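Local coordinates for Pre-mRNA-splicing factor SAD1 (Saccharomyces cerevisiae, PDB 4MSX), which is a catalytically inactive relative of the deubiquitinases that promotes assembly of newly made U4 snRNA into the U4/U6 snRNP and is required for pre-mRNA splicing, at residues L271-F274 / N275-S279; L244-D247 / D248-Y252; K225-S228 / I229-K233; L404-H408 / V409-L413. All coordinates share one frame; numbering follows the deposited sequence.

Contact 1: L271-F274 / N275-S279; sequences LWLF and NKICS
Lys276 lies alongside the indole of Trp272, one helical turn back. Its CB sits over one face of the six-membered ring, offset toward the rim and 4.2 Å from the centroid, a CH-pi contact; the same CB lies 3.4 Å from Trp272 O. CG, anti to the backbone N (chi1 179°), passes just beyond the rim on the same side, 4.0 Å from Trp272 CH2. The chain bends at chi2 (71°) and then runs straight, carrying NZ away from the indole to a salt bridge with Glu257. A lysine suits this partly exposed place because its methylenes cover an aromatic surface while the ammonium still finds an acid. Along the helix, Lys276 N donates to Trp272 O at 2.9 Å, one of four successive bonds to the carbonyl four residues back. On another side of the helix, Leu273 CG meets Ile277 CD1 at 4.2 Å, branched apolar groups fit for a buried face. Asn275, at the exposed surface, turns OD1 to the indole nitrogen of Trp321. Helix 266-280 thus presents Leu273 and Ile277 to helices 189-203 and 222-234, with helix 282-292 packing on Ile277 and Cys278, and Trp321 lying edge-to-face with Phe274.

Contact 2: L244-D247 / D248-Y252; sequences LSVD and DFVSY
Phe249 meets Val246 through its stem and not its ring: CB stands 4.3 Å from Val246 CB, while the phenyl group, with CG anti to the backbone N (chi1 175°), leads away to pack on Arg226 and Cys230 of helix 222-234. The other flat groups find their partners outside the two segments. The carboxylate of Asp247 accepts from Asn188 ND2 through OD2, that of Asp248 forms a salt bridge with Arg226, and the Tyr252 ring takes a cation-pi contact from the same guanidinium. Between the segments themselves the closest bonds are of the backbone. Val250 N meets Val246 O at 2.9 Å, nearly along the C=O axis, and Ser251 N meets Asp247 O at 2.8 Å. Val246 CG2 also touches Val250 CG2 at 4.2 Å, and these two buried valines face helix 189-203, Val246 on His196 and Val250 on Tyr192 and Ala195. Val246 holds the N-cap position of helix 247-256, where its hydrocarbon side chain can accept no hydrogen bond. Water does that work instead. One molecule accepts from Asp248 N at 2.9 Å and is hydrogen-bonded to Ser245 OG at 2.8 Å; a second accepts from Phe249 N at 3.1 Å and gives a weak bond to Ser245 O. The residue before the cap thus reaches the first-turn amides through solvent. With two aspartates opening the first turn, the negative charge would probably interact favourably with the positive end of the helix dipole, while Asn188 and Arg226 each hold one carboxylate by its OD2, which would restrain its rotation.

Contact 3: K225-S228 / I229-K233; sequences KRLS and ICVKK
At chi1 70° the Ser228 hydroxyl lies between its own backbone N and carbonyl carbon, which swings OG back one turn to Lys225 O, and the Lys232 side chain, with CG beside the backbone N (chi1 -67°), folds along the Ser228 carbonyl. OG donates to Lys225 O at 2.8 Å, approaching well off the C=O direction (119° at the oxygen). The same oxygen also accepts Ile229 N at 3.1 Å, from the same face of its plane, so two donors hold one carbonyl. Serine is short enough to satisfy its hydroxyl within the helix, as a buried position next to Phe212 and Phe217 requires. Lys232 CG passes 3.1 Å from Ser228 O, and CE comes 4.1 Å from Ser228 OG; the bend at the last torsion then turns NZ to the carbonyls of Phe212 and Asn215, near the end of helix 206-214. A buried ammonium is thereby paid for by backbone oxygens. On a neighbouring flank Lys225, straight as far as CE and bent at its last torsion, crosses Ile229 at a slant, its CG 4.1 Å from Ile229 CD1, while its NZ forms a salt bridge with Asp218. Leu227 CD1 touches Val231 CG2 at 4.3 Å, apolar branches suited to the inward face that meets Phe212 and helix 189-203. A serine bonded to the carbonyl three residues earlier is a familiar way of placing a hydroxyl inside an alpha helix, and helix 222-234 belongs to the helical part of the catalytic-type domain, consistent with the thumb of ubiquitin-specific proteases.

Contact 4: L404-H408 / V409-L413; sequences LEILH and VKYRL
Val409 O is gripped from across the turn by Ile406 N at 2.8 Å, a nearly straight bond lying in the carbonyl plane, and Glu405 CA adds a CA-H...O contact to the same oxygen at 3.3 Å. The return bond, Val409 N to Ile406 O at 2.9 Å, has a different geometry: the donor stands above the carbonyl plane, 57° out of it, because the chain reverses within two residues. Those two, Leu407 and His408, take the positive phi values of a type I' turn, and the whole is a tight two-residue beta hairpin joining strands 403-406 and 409-421. Tyr411 N to Leu404 O, at 2.9 Å, carries the ladder on toward the far end. The ubiquitin-specific protease fold has such antiparallel strands in its palm, consistent with the place of this hairpin, whose longer strand also pairs with strand 472-480. On the exposed face Glu405 and Lys410 run side by side in a non-hydrogen-bonded pair. The lysine bends at its last torsion (62°) to set NZ 3.1 Å from Glu405 OE2, meeting the oxygen almost head-on from beyond its C-O bond, in a salt bridge; long charged chains suit such a surface since their aliphatic parts can run alongside each other while the charged ends meet. The other face is apolar. Leu404 CD2 rests 4.2 Å from Tyr411 CB, and Ile406 CD1 approaches Tyr411 CE1 at 4.4 Å, obliquely to the ring. Phe377 and Leu375 of strand 374-379 pack against this face, and a tyrosine fits there because its hydroxyl can donate to Pro372 O while the ring stays buried.

In the fold
Contacts 1, 2 and 3 form one helical cluster, whereas contact 4 stands apart in the mixed sheet, its centre about 27 Å from that of contact 1. Contact 3 is the hub: Leu227 packs on Ile277 of contact 1, and its other flank meets contact 2 by both charge and packing. Contacts 1 and 2 do not touch, although their helices follow each other in the chain. Each contact has buried and more open sides, with contact 4 the most exposed. The chemistry follows the element: backbone bonds within a single helix in each of contacts 1 and 3, a water-assisted helix start in contact 2, and cross-strand pairing in contact 4, which alone has a salt bridge between its own segments.

Contact 1: L271-F274 / N275-S279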
loop_
_atom_site.group_PDB
_atom_site.type_symbol
_atom_site.label_atom_id
_atom_site.label_comp_id
_atom_site.label_asym_id
_atom_site.label_seq_id
_atom_site.Cartn_x
_atom_site.Cartn_y
_atom_site.Cartn_z
ATOM N N LEU A 271 -4.664 -6.099 -8.720
ATOM C CA LEU A 271 -4.408 -7.200 -9.657
ATOM C C LEU A 271 -3.203 -6.810 -10.524
ATOM O O LEU A 271 -2.331 -7.630 -10.823
ATOM C CB LEU A 271 -5.593 -7.413 -10.622
ATOM C CG LEU A 271 -6.846 -8.011 -9.895
ATOM C CD1 LEU A 271 -8.045 -8.163 -10.808
ATOM C CD2 LEU A 271 -6.516 -9.382 -9.297
ATOM N N TRP A 272 -3.194 -5.573 -11.011
ATOM C CA TRP A 272 -2.035 -5.132 -11.816
ATOM C C TRP A 272 -0.717 -5.285 -10.994
ATOM O O TRP A 272 0.334 -5.734 -11.510
ATOM C CB TRP A 272 -2.208 -3.640 -12.229
ATOM C CG TRP A 272 -1.165 -3.164 -13.203
ATOM C CD1 TRP A 272 -1.267 -3.119 -14.594
ATOM C CD2 TRP A 272 0.114 -2.587 -12.873
ATOM N NE1 TRP A 272 -0.092 -2.568 -15.132
ATOM C CE2 TRP A 272 0.752 -2.236 -14.102
ATOM C CE3 TRP A 272 0.784 -2.344 -11.662
ATOM C CZ2 TRP A 272 2.040 -1.699 -14.146
ATOM C CZ3 TRP A 272 2.094 -1.772 -11.719
ATOM C CH2 TRP A 272 2.673 -1.459 -12.959
ATOM N N LEU A 273 -0.757 -4.814 -9.762
ATOM C CA LEU A 273 0.452 -4.755 -8.928
ATOM C C LEU A 273 0.900 -6.205 -8.576
ATOM O O LEU A 273 2.095 -6.536 -8.645
ATOM C CB LEU A 273 0.180 -3.981 -7.634
ATOM C CG LEU A 273 1.463 -3.590 -6.914
ATOM C CD1 LEU A 273 2.263 -2.512 -7.722
ATOM C CD2 LEU A 273 1.149 -3.104 -5.503
ATOM N N PHE A 274 -0.043 -7.084 -8.213
ATOM C CA PHE A 274 0.356 -8.506 -7.978
ATOM C C PHE A 274 0.976 -9.138 -9.222
ATOM O O PHE A 274 1.989 -9.857 -9.136
ATOM C CB PHE A 274 -0.832 -9.384 -7.607
ATOM C CG PHE A 274 -1.175 -9.346 -6.148
ATOM C CD1 PHE A 274 -0.771 -8.300 -5.346
ATOM C CD2 PHE A 274 -1.885 -10.379 -5.570
ATOM C CE1 PHE A 274 -1.082 -8.278 -3.975
ATOM C CE2 PHE A 274 -2.205 -10.363 -4.210
ATOM C CZ PHE A 274 -1.806 -9.317 -3.423
ATOM N N ASN A 275 0.393 -8.875 -10.398
ATOM C CA ASN A 275 0.961 -9.451 -11.601
ATOM C C ASN A 275 2.334 -8.853 -11.915
ATOM O O ASN A 275 3.228 -9.544 -12.428
ATOM C CB ASN A 275 0.002 -9.361 -12.805
ATOM C CG ASN A 275 -1.266 -10.269 -12.620
ATOM O OD1 ASN A 275 -1.203 -11.367 -12.028
ATOM N ND2 ASN A 275 -2.412 -9.791 -13.097
ATOM N N LYS A 276 2.519 -7.573 -11.621
ATOM C CA LYS A 276 3.787 -6.933 -11.968
ATOM C C LYS A 276 4.892 -7.455 -10.997
ATOM O O LYS A 276 6.069 -7.606 -11.362
ATOM C CB LYS A 276 3.661 -5.423 -11.888
ATOM C CG LYS A 276 4.951 -4.649 -12.201
ATOM C CD LYS A 276 5.225 -4.774 -13.692
ATOM C CE LYS A 276 6.529 -4.138 -14.031
ATOM N NZ LYS A 276 6.719 -3.996 -15.488
ATOM N N ILE A 277 4.514 -7.665 -9.755
ATOM C CA ILE A 277 5.459 -8.200 -8.748
ATOM C C ILE A 277 5.901 -9.588 -9.196
ATOM O O ILE A 277 7.119 -9.889 -9.219
ATOM C CB ILE A 277 4.847 -8.294 -7.341
ATOM C CG1 ILE A 277 4.643 -6.892 -6.785
ATOM C CG2 ILE A 277 5.785 -9.148 -6.382
ATOM C CD1 ILE A 277 3.730 -6.847 -5.565
ATOM N N CYS A 278 4.942 -10.403 -9.600
ATOM C CA CYS A 278 5.222 -11.783 -10.017
ATOM C C CYS A 278 6.116 -11.882 -11.260
ATOM O O CYS A 278 6.921 -12.811 -11.378
ATOM C CB CYS A 278 3.933 -12.544 -10.268
ATOM S SG CYS A 278 3.050 -12.978 -8.725
ATOM N N SER A 279 5.975 -10.938 -12.190
ATOM C CA SER A 279 6.757 -10.984 -13.407
ATOM C C SER A 279 8.122 -10.347 -13.168
ATOM O O SER A 279 9.040 -10.438 -14.007
ATOM C CB SER A 279 5.979 -10.254 -14.524
ATOM O OG SER A 279 6.073 -8.866 -14.294
#

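Contact 2: L244-D247 / D248-Y252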
loop_
_atom_site.group_PDB
_atom_site.type_symbol
_atom_site.label_atom_id
_atom_site.label_comp_id
_atom_site.label_asym_id
_atom_site.label_seq_id
_atom_site.Cartn_x
_atom_site.Cartn_y
_atom_site.Cartn_z
ATOM N N LEU A 244 3.013 9.713 4.250
ATOM C CA LEU A 244 3.937 9.489 3.160
ATOM C C LEU A 244 3.357 10.083 1.895
ATOM O O LEU A 244 2.152 10.295 1.829
ATOM C CB LEU A 244 4.142 7.993 2.921
ATOM C CG LEU A 244 4.775 7.275 4.113
ATOM C CD1 LEU A 244 4.759 5.790 3.786
ATOM C CD2 LEU A 244 6.223 7.849 4.299
ATOM N N SER A 245 4.207 10.288 0.893
ATOM C CA SER A 245 3.693 10.621 -0.440
ATOM C C SER A 245 4.094 9.470 -1.333
ATOM O O SER A 245 5.265 9.094 -1.318
ATOM C CB SER A 245 4.312 11.942 -0.984
ATOM O OG SER A 245 3.973 12.068 -2.376
ATOM N N VAL A 246 3.176 8.919 -2.142
ATOM C CA VAL A 246 3.651 8.003 -3.182
ATOM C C VAL A 246 3.328 8.472 -4.615
ATOM O O VAL A 246 3.315 7.665 -5.545
ATOM C CB VAL A 246 3.103 6.561 -2.951
ATOM C CG1 VAL A 246 3.724 5.962 -1.641
ATOM C CG2 VAL A 246 1.550 6.603 -2.900
ATOM N N ASP A 247 3.133 9.783 -4.771
ATOM C CA ASP A 247 2.833 10.384 -6.097
ATOM C C ASP A 247 3.902 9.981 -7.103
ATOM O O ASP A 247 3.590 9.520 -8.200
ATOM C CB ASP A 247 2.789 11.913 -6.029
ATOM C CG ASP A 247 1.678 12.430 -5.197
ATOM O OD1 ASP A 247 1.126 11.708 -4.318
ATOM O OD2 ASP A 247 1.286 13.586 -5.411
ATOM N N ASP A 248 5.186 10.143 -6.742
ATOM C CA ASP A 248 6.235 9.803 -7.701
ATOM C C ASP A 248 6.288 8.321 -8.032
ATOM O O ASP A 248 6.570 7.954 -9.174
ATOM C CB ASP A 248 7.643 10.168 -7.167
ATOM C CG ASP A 248 8.736 9.773 -8.148
ATOM O OD1 ASP A 248 8.690 10.338 -9.287
ATOM O OD2 ASP A 248 9.592 8.902 -7.821
ATOM N N PHE A 249 6.104 7.450 -7.030
ATOM C CA PHE A 249 6.075 6.008 -7.299
ATOM C C PHE A 249 4.935 5.696 -8.330
ATOM O O PHE A 249 5.167 5.003 -9.334
ATOM C CB PHE A 249 5.845 5.193 -5.999
ATOM C CG PHE A 249 5.674 3.711 -6.232
ATOM C CD1 PHE A 249 6.686 2.977 -6.803
ATOM C CD2 PHE A 249 4.469 3.073 -5.949
ATOM C CE1 PHE A 249 6.551 1.618 -7.049
ATOM C CE2 PHE A 249 4.305 1.723 -6.180
ATOM C CZ PHE A 249 5.356 0.972 -6.719
ATOM N N VAL A 250 3.737 6.226 -8.078
ATOM C CA VAL A 250 2.573 5.842 -8.943
ATOM C C VAL A 250 2.764 6.470 -10.313
ATOM O O VAL A 250 2.477 5.875 -11.335
ATOM C CB VAL A 250 1.201 6.230 -8.330
ATOM C CG1 VAL A 250 0.089 5.800 -9.327
ATOM C CG2 VAL A 250 1.021 5.499 -6.945
ATOM N N SER A 251 3.336 7.666 -10.328
ATOM C CA SER A 251 3.574 8.328 -11.606
ATOM C C SER A 251 4.652 7.563 -12.368
ATOM O O SER A 251 4.546 7.373 -13.583
ATOM C CB SER A 251 3.909 9.818 -11.401
ATOM O OG SER A 251 4.377 10.311 -12.616
ATOM N N TYR A 252 5.652 7.017 -11.667
ATOM C CA TYR A 252 6.635 6.172 -12.317
ATOM C C TYR A 252 5.979 4.939 -12.967
ATOM O O TYR A 252 6.359 4.470 -14.076
ATOM C CB TYR A 252 7.742 5.718 -11.271
ATOM C CG TYR A 252 8.519 4.508 -11.705
ATOM C CD1 TYR A 252 9.602 4.643 -12.562
ATOM C CD2 TYR A 252 8.194 3.232 -11.274
ATOM C CE1 TYR A 252 10.308 3.548 -13.018
ATOM C CE2 TYR A 252 8.904 2.109 -11.727
ATOM C CZ TYR A 252 9.961 2.295 -12.611
ATOM O OH TYR A 252 10.683 1.248 -13.111
HETATM O O HOH W 1 5.935 11.594 -4.295
HETATM O O HOH W 2 6.893 8.329 -4.216
#

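Contact 3: K225-S228 / I229-K233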
loop_
_atom_site.group_PDB
_atom_site.type_symbol
_atom_site.label_atom_id
_atom_site.label_comp_id
_atom_site.label_asym_id
_atom_site.label_seq_id
_atom_site.Cartn_x
_atom_site.Cartn_y
_atom_site.Cartn_z
ATOM N N LYS A 225 12.669 -2.503 -6.624
ATOM C CA LYS A 225 13.375 -1.669 -5.663
ATOM C C LYS A 225 12.471 -0.525 -5.163
ATOM O O LYS A 225 12.386 -0.263 -3.966
ATOM C CB LYS A 225 14.656 -1.074 -6.285
ATOM C CG LYS A 225 15.446 -0.272 -5.276
ATOM C CD LYS A 225 16.848 0.048 -5.803
ATOM C CE LYS A 225 17.674 0.856 -4.790
ATOM N NZ LYS A 225 17.699 0.227 -3.431
ATOM N N ARG A 226 11.791 0.183 -6.068
ATOM C CA ARG A 226 10.994 1.300 -5.600
ATOM C C ARG A 226 9.850 0.809 -4.692
ATOM O O ARG A 226 9.522 1.438 -3.702
ATOM C CB ARG A 226 10.406 2.056 -6.798
ATOM C CG ARG A 226 11.424 3.009 -7.481
ATOM C CD ARG A 226 10.683 3.485 -8.728
ATOM N NE ARG A 226 11.335 4.508 -9.527
ATOM C CZ ARG A 226 11.005 5.805 -9.509
ATOM N NH1 ARG A 226 10.083 6.311 -8.667
ATOM N NH2 ARG A 226 11.634 6.601 -10.323
ATOM N N LEU A 227 9.260 -0.323 -5.038
ATOM C CA LEU A 227 8.099 -0.798 -4.281
ATOM C C LEU A 227 8.619 -1.196 -2.868
ATOM O O LEU A 227 7.963 -0.982 -1.832
ATOM C CB LEU A 227 7.481 -2.003 -5.003
ATOM C CG LEU A 227 6.402 -2.748 -4.191
ATOM C CD1 LEU A 227 5.290 -1.789 -3.790
ATOM C CD2 LEU A 227 5.842 -3.909 -5.024
ATOM N N SER A 228 9.801 -1.798 -2.838
ATOM C CA SER A 228 10.326 -2.271 -1.537
ATOM C C SER A 228 10.572 -1.065 -0.640
ATOM O O SER A 228 10.351 -1.113 0.605
ATOM C CB SER A 228 11.634 -3.114 -1.693
ATOM O OG SER A 228 12.736 -2.304 -2.095
ATOM N N ILE A 229 11.045 0.040 -1.236
ATOM C CA ILE A 229 11.258 1.210 -0.417
ATOM C C ILE A 229 9.922 1.794 0.116
ATOM O O ILE A 229 9.883 2.283 1.240
ATOM C CB ILE A 229 12.174 2.260 -1.171
ATOM C CG1 ILE A 229 13.615 1.667 -1.241
ATOM C CG2 ILE A 229 12.112 3.613 -0.490
ATOM C CD1 ILE A 229 14.521 2.305 -2.258
ATOM N N CYS A 230 8.849 1.805 -0.698
ATOM C CA CYS A 230 7.542 2.256 -0.179
ATOM C C CYS A 230 7.140 1.427 1.060
ATOM O O CYS A 230 6.648 1.972 2.071
ATOM C CB CYS A 230 6.448 2.048 -1.238
ATOM S SG CYS A 230 6.677 3.229 -2.662
ATOM N N VAL A 231 7.280 0.105 0.931
ATOM C CA VAL A 231 6.846 -0.815 2.024
ATOM C C VAL A 231 7.724 -0.553 3.255
ATOM O O VAL A 231 7.220 -0.446 4.366
ATOM C CB VAL A 231 6.917 -2.305 1.595
ATOM C CG1 VAL A 231 6.608 -3.231 2.818
ATOM C CG2 VAL A 231 5.951 -2.569 0.416
ATOM N N LYS A 232 9.032 -0.367 3.037
ATOM C CA LYS A 232 9.914 -0.032 4.178
ATOM C C LYS A 232 9.546 1.282 4.866
ATOM O O LYS A 232 9.631 1.395 6.114
ATOM C CB LYS A 232 11.374 0.025 3.731
ATOM C CG LYS A 232 11.926 -1.368 3.307
ATOM C CD LYS A 232 13.280 -1.116 2.565
ATOM C CE LYS A 232 13.844 -2.324 1.870
ATOM N NZ LYS A 232 14.280 -3.265 2.858
ATOM N N LYS A 233 9.122 2.289 4.091
ATOM C CA LYS A 233 8.699 3.528 4.733
ATOM C C LYS A 233 7.381 3.391 5.414
ATOM O O LYS A 233 7.161 4.037 6.445
ATOM C CB LYS A 233 8.588 4.677 3.666
ATOM C CG LYS A 233 9.997 5.100 3.190
ATOM C CD LYS A 233 9.915 6.078 1.965
ATOM C CE LYS A 233 11.337 6.621 1.661
ATOM N NZ LYS A 233 11.227 7.515 0.380
#

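Contact 4: L404-H408 / V409-L413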
loop_
_atom_site.group_PDB
_atom_site.type_symbol
_atom_site.label_atom_id
_atom_site.label_comp_id
_atom_site.label_asym_id
_atom_site.label_seq_id
_atom_site.Cartn_x
_atom_site.Cartn_y
_atom_site.Cartn_z
ATOM N N LEU A 404 -15.375 -15.829 10.018
ATOM C CA LEU A 404 -16.066 -16.419 8.917
ATOM C C LEU A 404 -15.560 -17.855 8.857
ATOM O O LEU A 404 -14.426 -18.114 9.175
ATOM C CB LEU A 404 -15.677 -15.571 7.657
ATOM C CG LEU A 404 -15.994 -15.967 6.240
ATOM C CD1 LEU A 404 -15.742 -14.797 5.269
ATOM C CD2 LEU A 404 -15.125 -17.143 5.873
ATOM N N GLU A 405 -16.391 -18.806 8.450
ATOM C CA GLU A 405 -15.877 -20.154 8.291
ATOM C C GLU A 405 -16.259 -20.667 6.918
ATOM O O GLU A 405 -17.374 -20.463 6.493
ATOM C CB GLU A 405 -16.496 -21.058 9.390
ATOM C CG GLU A 405 -15.852 -22.421 9.464
ATOM C CD GLU A 405 -16.293 -23.239 10.690
ATOM O OE1 GLU A 405 -17.519 -23.326 10.957
ATOM O OE2 GLU A 405 -15.401 -23.783 11.375
ATOM N N ILE A 406 -15.338 -21.323 6.217
ATOM C CA ILE A 406 -15.663 -21.909 4.912
ATOM C C ILE A 406 -15.293 -23.392 4.949
ATOM O O ILE A 406 -14.118 -23.730 5.035
ATOM C CB ILE A 406 -14.851 -21.253 3.751
ATOM C CG1 ILE A 406 -15.186 -19.777 3.633
ATOM C CG2 ILE A 406 -15.129 -21.981 2.429
ATOM C CD1 ILE A 406 -14.181 -18.968 2.760
ATOM N N LEU A 407 -16.297 -24.261 4.888
ATOM C CA LEU A 407 -16.078 -25.707 5.042
ATOM C C LEU A 407 -14.987 -26.031 6.092
ATOM O O LEU A 407 -13.928 -26.608 5.794
ATOM C CB LEU A 407 -15.755 -26.341 3.691
ATOM C CG LEU A 407 -16.917 -26.226 2.694
ATOM C CD1 LEU A 407 -16.536 -26.864 1.369
ATOM C CD2 LEU A 407 -18.229 -26.830 3.263
ATOM N N HIS A 408 -15.261 -25.591 7.310
ATOM C CA HIS A 408 -14.421 -25.867 8.486
ATOM C C HIS A 408 -13.109 -25.110 8.577
ATOM O O HIS A 408 -12.399 -25.251 9.577
ATOM C CB HIS A 408 -14.220 -27.374 8.646
ATOM C CG HIS A 408 -15.522 -28.099 8.799
ATOM N ND1 HIS A 408 -15.802 -29.292 8.167
ATOM C CD2 HIS A 408 -16.643 -27.760 9.481
ATOM C CE1 HIS A 408 -17.034 -29.664 8.469
ATOM N NE2 HIS A 408 -17.568 -28.749 9.259
ATOM N N VAL A 409 -12.792 -24.276 7.582
ATOM C CA VAL A 409 -11.572 -23.460 7.683
ATOM C C VAL A 409 -11.997 -22.106 8.216
ATOM O O VAL A 409 -12.901 -21.493 7.665
ATOM C CB VAL A 409 -10.902 -23.334 6.325
ATOM C CG1 VAL A 409 -9.656 -22.438 6.407
ATOM C CG2 VAL A 409 -10.554 -24.733 5.788
ATOM N N LYS A 410 -11.402 -21.649 9.308
ATOM C CA LYS A 410 -11.805 -20.380 9.888
ATOM C C LYS A 410 -10.896 -19.234 9.382
ATOM O O LYS A 410 -9.680 -19.421 9.257
ATOM C CB LYS A 410 -11.669 -20.425 11.392
ATOM C CG LYS A 410 -12.801 -21.239 12.077
ATOM C CD LYS A 410 -12.503 -21.482 13.564
ATOM C CE LYS A 410 -13.404 -22.606 14.145
ATOM N NZ LYS A 410 -13.211 -23.963 13.500
ATOM N N TYR A 411 -11.498 -18.061 9.196
ATOM C CA TYR A 411 -10.776 -16.843 8.759
ATOM C C TYR A 411 -11.161 -15.676 9.662
ATOM O O TYR A 411 -12.294 -15.627 10.163
ATOM C CB TYR A 411 -11.243 -16.493 7.322
ATOM C CG TYR A 411 -10.519 -17.279 6.271
ATOM C CD1 TYR A 411 -11.013 -18.511 5.812
ATOM C CD2 TYR A 411 -9.341 -16.783 5.717
ATOM C CE1 TYR A 411 -10.331 -19.224 4.845
ATOM C CE2 TYR A 411 -8.666 -17.481 4.755
ATOM C CZ TYR A 411 -9.164 -18.683 4.305
ATOM O OH TYR A 411 -8.456 -19.353 3.350
ATOM N N ARG A 412 -10.257 -14.699 9.824
ATOM C CA ARG A 412 -10.597 -13.486 10.546
ATOM C C ARG A 412 -10.299 -12.274 9.626
ATOM O O ARG A 412 -9.294 -12.307 8.925
ATOM C CB ARG A 412 -9.715 -13.366 11.796
ATOM C CG ARG A 412 -10.189 -14.376 12.868
ATOM C CD ARG A 412 -9.763 -14.040 14.284
ATOM N NE ARG A 412 -10.317 -15.037 15.207
ATOM C CZ ARG A 412 -10.166 -15.024 16.529
ATOM N NH1 ARG A 412 -9.470 -14.055 17.120
ATOM N NH2 ARG A 412 -10.716 -15.986 17.265
ATOM N N LEU A 413 -11.142 -11.260 9.697
ATOM C CA LEU A 413 -11.022 -10.075 8.823
ATOM C C LEU A 413 -9.830 -9.245 9.276
ATOM O O LEU A 413 -9.710 -8.955 10.459
ATOM C CB LEU A 413 -12.289 -9.246 8.929
ATOM C CG LEU A 413 -12.308 -8.004 8.031
ATOM C CD1 LEU A 413 -12.302 -8.403 6.512
ATOM C CD2 LEU A 413 -13.556 -7.203 8.384
#